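Local coordinates for protein insulinase family protease (Yersinia pestis, PDB 3GO9) that is probably a zinc-dependent peptidase of the insulinase (M16) family, expected to cut peptide bonds, at residues L317-R322 / C330-N335; T439-M444 / A456-Y461; M272-W277 / Y325-C330; N310-L315 / T342-F347. All coordinates share one frame; numbering follows the deposited sequence. Where two conformers were deposited one is given.

Overall arrangement
Contacts 1, 2 and 3 draw on one mixed five-stranded sheet. Contact 1 is the hairpin of 316-324 and 327-336 at the sheet's edge. Contact 3 joins the second of these strands to 267-276, and the two contacts share C330. Strand 440-446, on the far side of 267-276, enters contact 2, where it packs under helix 454-465. Contact 4 sets the loop before the hairpin against helix 341-358, which also meets helix 454-465. Contact 2 is buried and largely apolar, with two bridging waters. Contact 3 lies at the surface and carries a salt bridge. Contacts 1 and 4 are partly buried; contact 1 holds zinc and a disulfide, contact 4 an amide hydrogen bond and a CH-pi contact.

Contact 1: residues L317-R322 / C330-N335; sequences LGFDCR and CAIHLN. With ZN (zinc ion), chain E.
H333 crosses the side chain of D320 at about a right angle, and a zinc ion joins their ends. The carboxylate holds the metal through both oxygens, closely by D320 OD2 (1.9 Å to zinc) and more loosely by D320 OD1 (2.4 Å). H333 NE2 binds it at 2.1 Å, and two waters complete the site. The ring and carboxylate planes are 56° apart. H333 ND1 is hydrogen-bonded to S270 OG, which helps fix the ring. Within its own strand, R322 NH2 makes a long salt bridge to D320 OD1.

Strands 316-324 and 327-336 form an antiparallel hairpin. G318 pairs with H333 and D320 with A331 as hydrogen-bonded pairs; G318 N to H333 O is 2.8 Å. On the face away from the zinc, I332 CG1 meets the edge of the F319 ring, 3.5 Å from F319 CE1. L317 lies side by side with L334. Helices 283-309 and 341-358 cover this face. In the conformer of C330 described here, a disulfide joins C321 SG to C330 SG (2.1 Å) across a non-hydrogen-bonded pair. Metal and, in that conformer, disulfide therefore tie the two strands together on opposite faces of the sheet.

Contact 2: residues T439-M444 / A456-Y461; sequences TTLVLM and ALQEIY
Y461 CG is anti to its backbone N (chi1 180°), while L441 CG is anti to its carbonyl carbon (chi1 -54°), and each CG is directed toward the other segment. The chi2 of L441 (-180°) then sets its methyls, and L441 CD2 lies over one face of the Y461 ring. The other methyl, L441 CD1, meets Y461 CB at 4.2 Å. It also touches the amide of Q458, with L441 CD1 3.6 Å from Q458 OE1. A bend at chi2 turns Q458 CD toward L441, and the Q458 and L441 side chains cross obliquely. T439 CG2 comes at a slant to the ring and reaches Y461 OH at 3.2 Å.

The contact is a helix laid on a sheet. Helix 454-465, near the end of the modelled chain, packs on strand 440-446, which runs between 257-261 and 267-276. The axes of strand 440-444 and helix 456-461 come within 10.1 Å. Beside it, helix 341-358 supplies A349 and L352 to Y461 and M345 to L457.

No direct hydrogen bond spans the two segments. Two waters do so instead. One accepts from T439 N (2.9 Å to the water) and is hydrogen-bonded to Y461 OH at 2.8 Å, lying in the plane of the ring. The other accepts from L441 N and donates to Q458 OE1, 2.6 Å from that oxygen. Q458 NE2 turns to N462 OD1 on its own helix. T439 OG1 is taken up by M272 O of strand 267-276.

Contact 3: residues M272-W277 / Y325-C330; sequences MWDTPW and YQRAQC
The guanidinium of R327 meets the D274 carboxylate with NE and NH2, one to each oxygen. R327 NE donates to D274 OD1 (2.9 Å) on its syn side, with a nearly straight N-H (174°). R327 NH2 donates to D274 OD2 at 2.7 Å, from above the carboxylate plane. The two flat groups are 32° apart. T275 C and P276 N lie over one face of the guanidinium, nearer its edge than its centre. Bends at chi2 (-86°) and chi3 bring R327 NE back toward D274.

These residues sit on neighbouring antiparallel strands, 267-276 and 327-336, of the five-stranded sheet. W273 with C330 and T275 with A328 are hydrogen-bonded pairs; A328 N to T275 O is 2.7 Å. Beyond the paired strands, W277 N donates a hydrogen bond to Q326 O at 2.9 Å. A water links T275 OG1 to A328 O, donating to the carbonyl. W277 CE3 lies 4.2 Å from A328 CB, and C330 O is near the plane of the W273 ring, 3.6 Å from W273 CE3.

Further out, D274 OD1 has a second salt bridge, to R175, and D274 OD2 accepts from L252 N. Both indole N-H groups are held from elsewhere, W273 NE1 by Q437 O and W277 NE1 by G402 O.

Contact 4: residues N310-L315 / T342-F347; sequences NNQKNL and TANMTF
Q312 is the first residue of 310-315 to touch the helix, and it lies over the ring of F347. Q312 CG is 3.7 Å from the ring centroid, a CH-pi contact over the face. The Q312 amide stacks on the ring, with planes only 3° apart. Within the loop, Q312 NE2 donates to N310 O at 2.9 Å, which probably helps hold the amide flat against the ring. Q312 CB also meets N344 OD1 at 3.4 Å.

K313 follows, and its carbonyl carries the polar link of the contact. N344 ND2 donates to K313 O (3.1 Å), nearly straight at 170°. N314 then turns the chain, and N314 ND2 is hydrogen-bonded to N340 OD1. Residues Q312 to L315 form a type II beta turn, closed by L315 N to Q312 O at 3.2 Å.

L315 ends the segment. With L315 CG anti to the backbone N (chi1 -177°), that carbon comes to 4.0 Å from N344 CG. The two side chains run alongside each other, pointing opposite ways. L315 CB lies 3.6 Å from N344 OD1, and L315 CD2 is 3.8 Å from F347 CD2. The loop leads from helix 283-309 to strand 316-324, and I303, V306 and L307 of that helix also touch F347.

N344 ND2 gives a second hydrogen bond to T336 OG1. With two acceptors for one NH2, the rotation of this buried amide is fixed, and the turn is tied to helix 341-358.

Contact 1: residues L317-R322 / C330-N335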
# COMPACT_ATOMS: atom_id res chain seq x y z
N LEU A 317 -17.34 -12.21 7.59
CA LEU A 317 -17.24 -11.40 6.38
C LEU A 317 -16.13 -10.42 6.53
O LEU A 317 -15.93 -9.84 7.62
CB LEU A 317 -18.51 -10.61 6.17
CG LEU A 317 -19.74 -11.41 5.88
CD1 LEU A 317 -20.86 -10.41 5.69
CD2 LEU A 317 -19.53 -12.29 4.67
N GLY A 318 -15.42 -10.21 5.42
CA GLY A 318 -14.33 -9.26 5.34
C GLY A 318 -14.54 -8.39 4.11
O GLY A 318 -15.25 -8.77 3.21
N PHE A 319 -14.01 -7.18 4.12
CA PHE A 319 -14.11 -6.32 2.94
C PHE A 319 -12.90 -5.42 2.80
O PHE A 319 -12.43 -4.82 3.79
CB PHE A 319 -15.35 -5.46 3.02
CG PHE A 319 -15.63 -4.71 1.76
CD1 PHE A 319 -16.01 -5.38 0.61
CD2 PHE A 319 -15.48 -3.33 1.69
CE1 PHE A 319 -16.25 -4.71 -0.58
CE2 PHE A 319 -15.73 -2.66 0.50
CZ PHE A 319 -16.11 -3.37 -0.63
N ASP A 320 -12.37 -5.28 1.60
CA ASP A 320 -11.27 -4.34 1.47
C ASP A 320 -11.12 -3.94 0.05
O ASP A 320 -11.66 -4.61 -0.85
CB ASP A 320 -9.97 -4.93 2.00
CG ASP A 320 -9.62 -6.24 1.35
OD1 ASP A 320 -9.47 -6.32 0.13
OD2 ASP A 320 -9.47 -7.23 2.08
N CYS A 321 -10.45 -2.82 -0.11
CA CYS A 321 -10.12 -2.26 -1.39
C CYS A 321 -8.63 -1.98 -1.33
O CYS A 321 -8.06 -1.66 -0.27
CB CYS A 321 -10.82 -0.94 -1.63
SG CYS A 321 -12.61 -0.95 -2.13
N ARG A 322 -7.99 -2.09 -2.46
CA ARG A 322 -6.62 -1.64 -2.58
C ARG A 322 -6.38 -1.12 -3.98
O ARG A 322 -7.05 -1.51 -4.94
CB ARG A 322 -5.63 -2.73 -2.29
CG ARG A 322 -5.55 -3.80 -3.37
CD ARG A 322 -4.93 -5.12 -2.87
NE ARG A 322 -5.47 -5.46 -1.57
CZ ARG A 322 -5.01 -6.40 -0.75
NH1 ARG A 322 -3.97 -7.15 -1.09
NH2 ARG A 322 -5.60 -6.58 0.42
N CYS A 330 -11.39 -4.50 -5.45
CA CYS A 330 -12.31 -4.38 -4.34
C CYS A 330 -12.85 -5.87 -4.15
O CYS A 330 -13.17 -6.59 -5.10
CB CYS A 330 -13.28 -3.10 -4.50
SG CYS A 330 -12.63 -1.10 -4.19
N ALA A 331 -12.85 -6.32 -2.90
CA ALA A 331 -13.23 -7.69 -2.58
C ALA A 331 -14.16 -7.79 -1.37
O ALA A 331 -13.95 -7.09 -0.37
CB ALA A 331 -11.98 -8.55 -2.30
N ILE A 332 -15.13 -8.69 -1.46
CA ILE A 332 -15.93 -9.17 -0.32
C ILE A 332 -15.47 -10.56 -0.04
O ILE A 332 -15.55 -11.44 -0.89
CB ILE A 332 -17.45 -9.19 -0.62
CG1 ILE A 332 -17.84 -7.82 -1.13
CG2 ILE A 332 -18.20 -9.74 0.60
CD1 ILE A 332 -19.22 -7.73 -1.76
N HIS A 333 -15.02 -10.78 1.20
CA HIS A 333 -14.53 -12.08 1.58
C HIS A 333 -15.52 -12.78 2.50
O HIS A 333 -15.97 -12.23 3.52
CB HIS A 333 -13.24 -11.94 2.37
CG HIS A 333 -12.16 -11.23 1.65
ND1 HIS A 333 -11.60 -11.71 0.49
CD2 HIS A 333 -11.45 -10.13 1.99
CE1 HIS A 333 -10.62 -10.91 0.12
NE2 HIS A 333 -10.51 -9.94 1.01
N LEU A 334 -15.85 -14.01 2.14
CA LEU A 334 -16.71 -14.86 2.93
C LEU A 334 -15.89 -15.97 3.50
O LEU A 334 -15.53 -16.90 2.81
CB LEU A 334 -17.82 -15.48 2.06
CG LEU A 334 -18.93 -14.61 1.49
CD1 LEU A 334 -18.41 -13.55 0.53
CD2 LEU A 334 -19.99 -15.53 0.82
N ASN A 335 -15.62 -15.89 4.80
CA ASN A 335 -14.84 -16.93 5.45
C ASN A 335 -15.82 -17.94 6.04
O ASN A 335 -16.68 -17.56 6.85
CB ASN A 335 -13.91 -16.34 6.54
CG ASN A 335 -13.07 -17.41 7.24
OD1 ASN A 335 -12.03 -17.87 6.71
ND2 ASN A 335 -13.53 -17.86 8.40
ZN ZN E . -8.92 -8.53 0.74
O HOH W 1 -7.96 -8.86 -1.07
O HOH W 2 -7.53 -9.06 2.22

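Contact 2: residues T439-M444 / A456-Y461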
# COMPACT_ATOMS: atom_id res chain seq x y z
N THR A 439 -19.01 -10.02 -10.80
CA THR A 439 -17.92 -10.35 -9.89
C THR A 439 -17.11 -11.52 -10.47
O THR A 439 -17.52 -12.22 -11.42
CB THR A 439 -18.45 -10.72 -8.48
OG1 THR A 439 -17.39 -10.54 -7.54
CG2 THR A 439 -19.00 -12.12 -8.44
N THR A 440 -15.91 -11.71 -9.88
CA THR A 440 -15.06 -12.83 -10.13
C THR A 440 -14.99 -13.64 -8.87
O THR A 440 -14.65 -13.09 -7.82
CB THR A 440 -13.69 -12.37 -10.55
OG1 THR A 440 -13.82 -11.64 -11.79
CG2 THR A 440 -12.75 -13.54 -10.75
N LEU A 441 -15.32 -14.92 -8.96
CA LEU A 441 -15.31 -15.81 -7.79
C LEU A 441 -13.96 -16.44 -7.59
O LEU A 441 -13.50 -17.24 -8.43
CB LEU A 441 -16.36 -16.90 -7.87
CG LEU A 441 -17.79 -16.48 -8.12
CD1 LEU A 441 -18.72 -17.74 -8.16
CD2 LEU A 441 -18.23 -15.50 -7.06
N VAL A 442 -13.36 -16.17 -6.44
CA VAL A 442 -12.06 -16.74 -6.12
C VAL A 442 -12.20 -17.52 -4.82
O VAL A 442 -12.37 -16.93 -3.77
CB VAL A 442 -11.00 -15.66 -6.01
CG1 VAL A 442 -9.67 -16.35 -5.57
CG2 VAL A 442 -10.85 -14.86 -7.32
N LEU A 443 -12.09 -18.83 -4.89
CA LEU A 443 -12.29 -19.71 -3.72
C LEU A 443 -10.95 -20.20 -3.26
O LEU A 443 -10.29 -20.93 -4.01
CB LEU A 443 -13.13 -20.91 -4.08
CG LEU A 443 -13.42 -21.84 -2.88
CD1 LEU A 443 -14.21 -21.17 -1.78
CD2 LEU A 443 -14.11 -23.05 -3.36
N MSE A 444 -10.59 -19.87 -2.03
CA MSE A 444 -9.38 -20.45 -1.44
C MSE A 444 -9.84 -21.64 -0.60
O MSE A 444 -10.78 -21.50 0.17
CB MSE A 444 -8.68 -19.46 -0.55
CG MSE A 444 -8.77 -18.05 -1.01
SE MSE A 444 -7.62 -17.72 -2.54
CE MSE A 444 -6.12 -17.53 -1.34
N ALA A 456 -19.73 -25.12 -10.95
CA ALA A 456 -21.06 -25.36 -10.38
C ALA A 456 -21.44 -24.22 -9.43
O ALA A 456 -22.59 -23.79 -9.37
CB ALA A 456 -21.11 -26.68 -9.64
N LEU A 457 -20.48 -23.78 -8.64
CA LEU A 457 -20.73 -22.72 -7.68
C LEU A 457 -21.13 -21.45 -8.43
O LEU A 457 -22.07 -20.75 -8.05
CB LEU A 457 -19.48 -22.50 -6.83
CG LEU A 457 -19.62 -21.67 -5.57
CD1 LEU A 457 -20.55 -22.34 -4.55
CD2 LEU A 457 -18.23 -21.42 -4.97
N GLN A 458 -20.42 -21.19 -9.54
CA GLN A 458 -20.68 -20.06 -10.40
C GLN A 458 -22.09 -20.09 -10.99
O GLN A 458 -22.71 -19.05 -11.11
CB GLN A 458 -19.67 -19.99 -11.56
CG GLN A 458 -19.83 -18.80 -12.52
CD GLN A 458 -19.31 -17.49 -11.99
OE1 GLN A 458 -18.12 -17.37 -11.67
NE2 GLN A 458 -20.19 -16.50 -11.87
N GLU A 459 -22.55 -21.28 -11.39
CA GLU A 459 -23.91 -21.44 -11.91
C GLU A 459 -24.97 -21.07 -10.88
O GLU A 459 -25.92 -20.33 -11.19
CB GLU A 459 -24.13 -22.87 -12.41
CG GLU A 459 -23.27 -23.23 -13.62
CD GLU A 459 -23.53 -24.63 -14.11
OE1 GLU A 459 -24.59 -25.22 -13.77
OE2 GLU A 459 -22.69 -25.16 -14.85
N ILE A 460 -24.79 -21.56 -9.64
CA ILE A 460 -25.66 -21.23 -8.51
C ILE A 460 -25.70 -19.72 -8.28
O ILE A 460 -26.76 -19.11 -8.19
CB ILE A 460 -25.21 -21.98 -7.22
CG1 ILE A 460 -25.48 -23.48 -7.34
CG2 ILE A 460 -25.89 -21.45 -5.96
CD1 ILE A 460 -24.83 -24.34 -6.23
N TYR A 461 -24.53 -19.12 -8.24
CA TYR A 461 -24.37 -17.68 -8.09
C TYR A 461 -25.08 -16.94 -9.22
O TYR A 461 -25.83 -15.98 -8.99
CB TYR A 461 -22.87 -17.30 -8.06
CG TYR A 461 -22.65 -15.82 -7.91
CD1 TYR A 461 -22.60 -15.22 -6.67
CD2 TYR A 461 -22.46 -15.01 -9.03
CE1 TYR A 461 -22.41 -13.86 -6.55
CE2 TYR A 461 -22.25 -13.68 -8.92
CZ TYR A 461 -22.24 -13.10 -7.68
OH TYR A 461 -22.02 -11.77 -7.53
O HOH W 3 -21.77 -10.44 -9.95
O HOH W 4 -16.11 -15.70 -11.58

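Contact 3: residues M272-W277 / Y325-C330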
# COMPACT_ATOMS: atom_id res chain seq x y z
N MSE A 272 -14.72 -10.68 -6.20
CA MSE A 272 -13.69 -9.67 -6.53
C MSE A 272 -14.04 -8.86 -7.73
O MSE A 272 -14.60 -9.37 -8.68
CB MSE A 272 -12.34 -10.27 -6.97
CG MSE A 272 -11.94 -11.61 -6.52
SE MSE A 272 -10.16 -11.31 -5.90
CE MSE A 272 -10.93 -10.39 -4.40
N TRP A 273 -13.65 -7.59 -7.71
CA TRP A 273 -13.67 -6.74 -8.90
C TRP A 273 -12.29 -6.08 -9.06
O TRP A 273 -11.70 -5.61 -8.08
CB TRP A 273 -14.73 -5.65 -8.74
CG TRP A 273 -16.14 -6.13 -8.73
CD1 TRP A 273 -16.99 -6.13 -9.79
CD2 TRP A 273 -16.88 -6.65 -7.61
NE1 TRP A 273 -18.22 -6.63 -9.42
CE2 TRP A 273 -18.18 -6.96 -8.09
CE3 TRP A 273 -16.57 -6.95 -6.28
CZ2 TRP A 273 -19.18 -7.52 -7.26
CZ3 TRP A 273 -17.57 -7.51 -5.46
CH2 TRP A 273 -18.86 -7.78 -5.97
N ASP A 274 -11.78 -6.02 -10.29
CA ASP A 274 -10.46 -5.56 -10.57
C ASP A 274 -10.62 -4.64 -11.79
O ASP A 274 -11.29 -5.01 -12.75
CB ASP A 274 -9.58 -6.75 -10.89
CG ASP A 274 -8.41 -6.39 -11.78
OD1 ASP A 274 -7.43 -5.86 -11.24
OD2 ASP A 274 -8.48 -6.65 -13.00
N THR A 275 -10.14 -3.42 -11.68
CA THR A 275 -10.29 -2.44 -12.78
C THR A 275 -9.06 -1.54 -12.85
O THR A 275 -8.31 -1.46 -11.89
CB THR A 275 -11.52 -1.53 -12.54
OG1 THR A 275 -11.35 -0.86 -11.30
CG2 THR A 275 -12.80 -2.34 -12.52
N PRO A 276 -8.83 -0.90 -14.00
CA PRO A 276 -7.70 0.01 -14.07
C PRO A 276 -7.92 1.20 -13.13
O PRO A 276 -9.04 1.68 -13.05
CB PRO A 276 -7.74 0.53 -15.51
CG PRO A 276 -8.61 -0.34 -16.26
CD PRO A 276 -9.47 -1.10 -15.31
N TRP A 277 -6.85 1.65 -12.45
CA TRP A 277 -6.91 2.82 -11.59
C TRP A 277 -6.50 4.02 -12.38
O TRP A 277 -5.48 4.00 -13.04
CB TRP A 277 -5.96 2.68 -10.43
CG TRP A 277 -5.84 3.90 -9.60
CD1 TRP A 277 -4.74 4.69 -9.49
CD2 TRP A 277 -6.84 4.49 -8.73
NE1 TRP A 277 -4.99 5.74 -8.64
CE2 TRP A 277 -6.25 5.64 -8.15
CE3 TRP A 277 -8.15 4.15 -8.37
CZ2 TRP A 277 -6.91 6.45 -7.22
CZ3 TRP A 277 -8.82 4.98 -7.47
CH2 TRP A 277 -8.19 6.12 -6.90
N TYR A 325 -0.25 -1.57 -8.28
CA TYR A 325 0.08 -1.85 -9.66
C TYR A 325 -0.89 -1.28 -10.68
O TYR A 325 -1.17 -1.92 -11.68
CB TYR A 325 0.25 -3.38 -9.87
CG TYR A 325 1.13 -4.00 -8.81
CD1 TYR A 325 2.49 -3.87 -8.88
CD2 TYR A 325 0.58 -4.64 -7.69
CE1 TYR A 325 3.31 -4.40 -7.89
CE2 TYR A 325 1.37 -5.15 -6.70
CZ TYR A 325 2.74 -5.04 -6.83
OH TYR A 325 3.55 -5.55 -5.86
N GLN A 326 -1.39 -0.07 -10.42
CA GLN A 326 -2.24 0.70 -11.32
C GLN A 326 -3.61 0.02 -11.51
O GLN A 326 -4.30 0.31 -12.49
CB GLN A 326 -1.55 0.96 -12.68
CG GLN A 326 -0.17 1.66 -12.54
CD GLN A 326 0.71 1.67 -13.83
OE1 GLN A 326 1.77 2.30 -13.85
NE2 GLN A 326 0.27 0.98 -14.89
N ARG A 327 -3.96 -0.92 -10.60
CA ARG A 327 -5.30 -1.55 -10.61
C ARG A 327 -6.03 -1.25 -9.32
O ARG A 327 -5.42 -1.19 -8.28
CB ARG A 327 -5.25 -3.08 -10.70
CG ARG A 327 -4.21 -3.68 -11.56
CD ARG A 327 -4.58 -3.81 -12.96
NE ARG A 327 -5.93 -4.35 -13.24
CZ ARG A 327 -6.57 -4.12 -14.39
NH1 ARG A 327 -5.99 -3.41 -15.35
NH2 ARG A 327 -7.79 -4.59 -14.59
N ALA A 328 -7.34 -1.09 -9.40
CA ALA A 328 -8.19 -0.96 -8.20
C ALA A 328 -8.79 -2.34 -7.98
O ALA A 328 -9.37 -2.90 -8.93
CB ALA A 328 -9.30 0.07 -8.40
N GLN A 329 -8.64 -2.90 -6.77
CA GLN A 329 -9.19 -4.22 -6.45
C GLN A 329 -10.16 -4.05 -5.29
O GLN A 329 -9.79 -3.47 -4.25
CB GLN A 329 -8.08 -5.19 -6.09
CG GLN A 329 -8.57 -6.59 -5.81
CD GLN A 329 -7.43 -7.48 -5.33
OE1 GLN A 329 -7.20 -7.64 -4.13
NE2 GLN A 329 -6.70 -8.06 -6.28
N CYS A 330 -11.39 -4.50 -5.45
CA CYS A 330 -12.31 -4.38 -4.34
C CYS A 330 -12.85 -5.87 -4.15
O CYS A 330 -13.17 -6.59 -5.10
CB CYS A 330 -13.28 -3.10 -4.50
SG CYS A 330 -12.63 -1.10 -4.19
O HOH W 5 -12.34 -2.43 -8.72

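Contact 4: residues N310-L315 / T342-F347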
# COMPACT_ATOMS: atom_id res chain seq x y z
N ASN A 310 -29.40 -11.41 11.34
CA ASN A 310 -29.78 -12.71 10.81
C ASN A 310 -28.59 -13.66 10.71
O ASN A 310 -27.96 -13.78 9.64
CB ASN A 310 -30.39 -12.52 9.43
CG ASN A 310 -31.61 -11.68 9.46
OD1 ASN A 310 -32.72 -12.17 9.75
ND2 ASN A 310 -31.45 -10.40 9.13
N ASN A 311 -28.30 -14.34 11.83
CA ASN A 311 -27.11 -15.17 11.94
C ASN A 311 -27.08 -16.22 10.82
O ASN A 311 -28.10 -16.88 10.53
CB ASN A 311 -27.03 -15.89 13.28
CG ASN A 311 -26.98 -14.94 14.47
OD1 ASN A 311 -26.39 -13.86 14.39
ND2 ASN A 311 -27.63 -15.33 15.57
N GLN A 312 -25.91 -16.35 10.20
CA GLN A 312 -25.61 -17.37 9.19
C GLN A 312 -24.52 -18.30 9.76
O GLN A 312 -23.46 -17.82 10.16
CB GLN A 312 -25.09 -16.73 7.88
CG GLN A 312 -26.02 -15.77 7.21
CD GLN A 312 -27.41 -16.34 6.96
OE1 GLN A 312 -27.53 -17.38 6.33
NE2 GLN A 312 -28.46 -15.69 7.51
N LYS A 313 -24.76 -19.60 9.70
CA LYS A 313 -23.89 -20.61 10.33
C LYS A 313 -22.42 -20.49 9.89
O LYS A 313 -22.09 -20.73 8.73
CB LYS A 313 -24.41 -22.03 10.00
CG LYS A 313 -23.72 -23.19 10.75
CD LYS A 313 -24.66 -23.85 11.78
CE LYS A 313 -23.93 -24.86 12.65
NZ LYS A 313 -24.91 -25.70 13.39
N ASN A 314 -21.54 -20.11 10.83
CA ASN A 314 -20.10 -20.08 10.61
C ASN A 314 -19.58 -19.08 9.56
O ASN A 314 -18.50 -19.27 9.01
CB ASN A 314 -19.61 -21.48 10.27
CG ASN A 314 -20.01 -22.50 11.31
OD1 ASN A 314 -19.84 -22.24 12.49
ND2 ASN A 314 -20.53 -23.65 10.89
N LEU A 315 -20.34 -18.03 9.32
CA LEU A 315 -19.92 -17.01 8.35
C LEU A 315 -19.21 -15.86 9.01
O LEU A 315 -19.80 -15.26 9.92
CB LEU A 315 -21.11 -16.45 7.60
CG LEU A 315 -20.82 -15.43 6.50
CD1 LEU A 315 -19.72 -15.88 5.52
CD2 LEU A 315 -22.10 -15.09 5.75
N THR A 342 -22.07 -22.99 0.17
CA THR A 342 -23.18 -22.66 -0.73
C THR A 342 -24.24 -21.80 -0.02
O THR A 342 -24.68 -20.81 -0.57
CB THR A 342 -23.79 -23.88 -1.36
OG1 THR A 342 -22.81 -24.66 -2.04
CG2 THR A 342 -24.87 -23.46 -2.34
N ALA A 343 -24.60 -22.14 1.21
CA ALA A 343 -25.58 -21.34 1.97
C ALA A 343 -25.08 -19.92 2.21
O ALA A 343 -25.82 -18.96 2.06
CB ALA A 343 -25.92 -22.03 3.30
N ASN A 344 -23.81 -19.79 2.58
CA ASN A 344 -23.24 -18.50 2.91
C ASN A 344 -23.04 -17.62 1.68
O ASN A 344 -23.32 -16.42 1.70
CB ASN A 344 -21.95 -18.67 3.74
CG ASN A 344 -22.24 -18.95 5.21
OD1 ASN A 344 -23.29 -18.53 5.70
ND2 ASN A 344 -21.35 -19.69 5.90
N MSE A 345 -22.62 -18.23 0.58
CA MSE A 345 -22.56 -17.52 -0.68
C MSE A 345 -23.95 -17.04 -1.13
O MSE A 345 -24.11 -15.91 -1.59
CB MSE A 345 -21.96 -18.39 -1.76
CG MSE A 345 -21.86 -17.68 -3.09
SE MSE A 345 -21.29 -18.82 -4.60
CE MSE A 345 -22.90 -19.86 -4.82
N THR A 346 -24.94 -17.92 -0.98
CA THR A 346 -26.33 -17.59 -1.33
C THR A 346 -26.83 -16.39 -0.52
O THR A 346 -27.49 -15.48 -1.06
CB THR A 346 -27.24 -18.84 -1.17
OG1 THR A 346 -26.87 -19.83 -2.15
CG2 THR A 346 -28.71 -18.45 -1.38
N PHE A 347 -26.51 -16.37 0.78
CA PHE A 347 -26.87 -15.27 1.68
C PHE A 347 -26.32 -13.96 1.12
O PHE A 347 -27.05 -12.99 0.99
CB PHE A 347 -26.28 -15.49 3.09
CG PHE A 347 -26.33 -14.24 3.93
CD1 PHE A 347 -27.55 -13.77 4.42
CD2 PHE A 347 -25.19 -13.51 4.21
CE1 PHE A 347 -27.61 -12.62 5.19
CE2 PHE A 347 -25.26 -12.32 4.99
CZ PHE A 347 -26.46 -11.87 5.45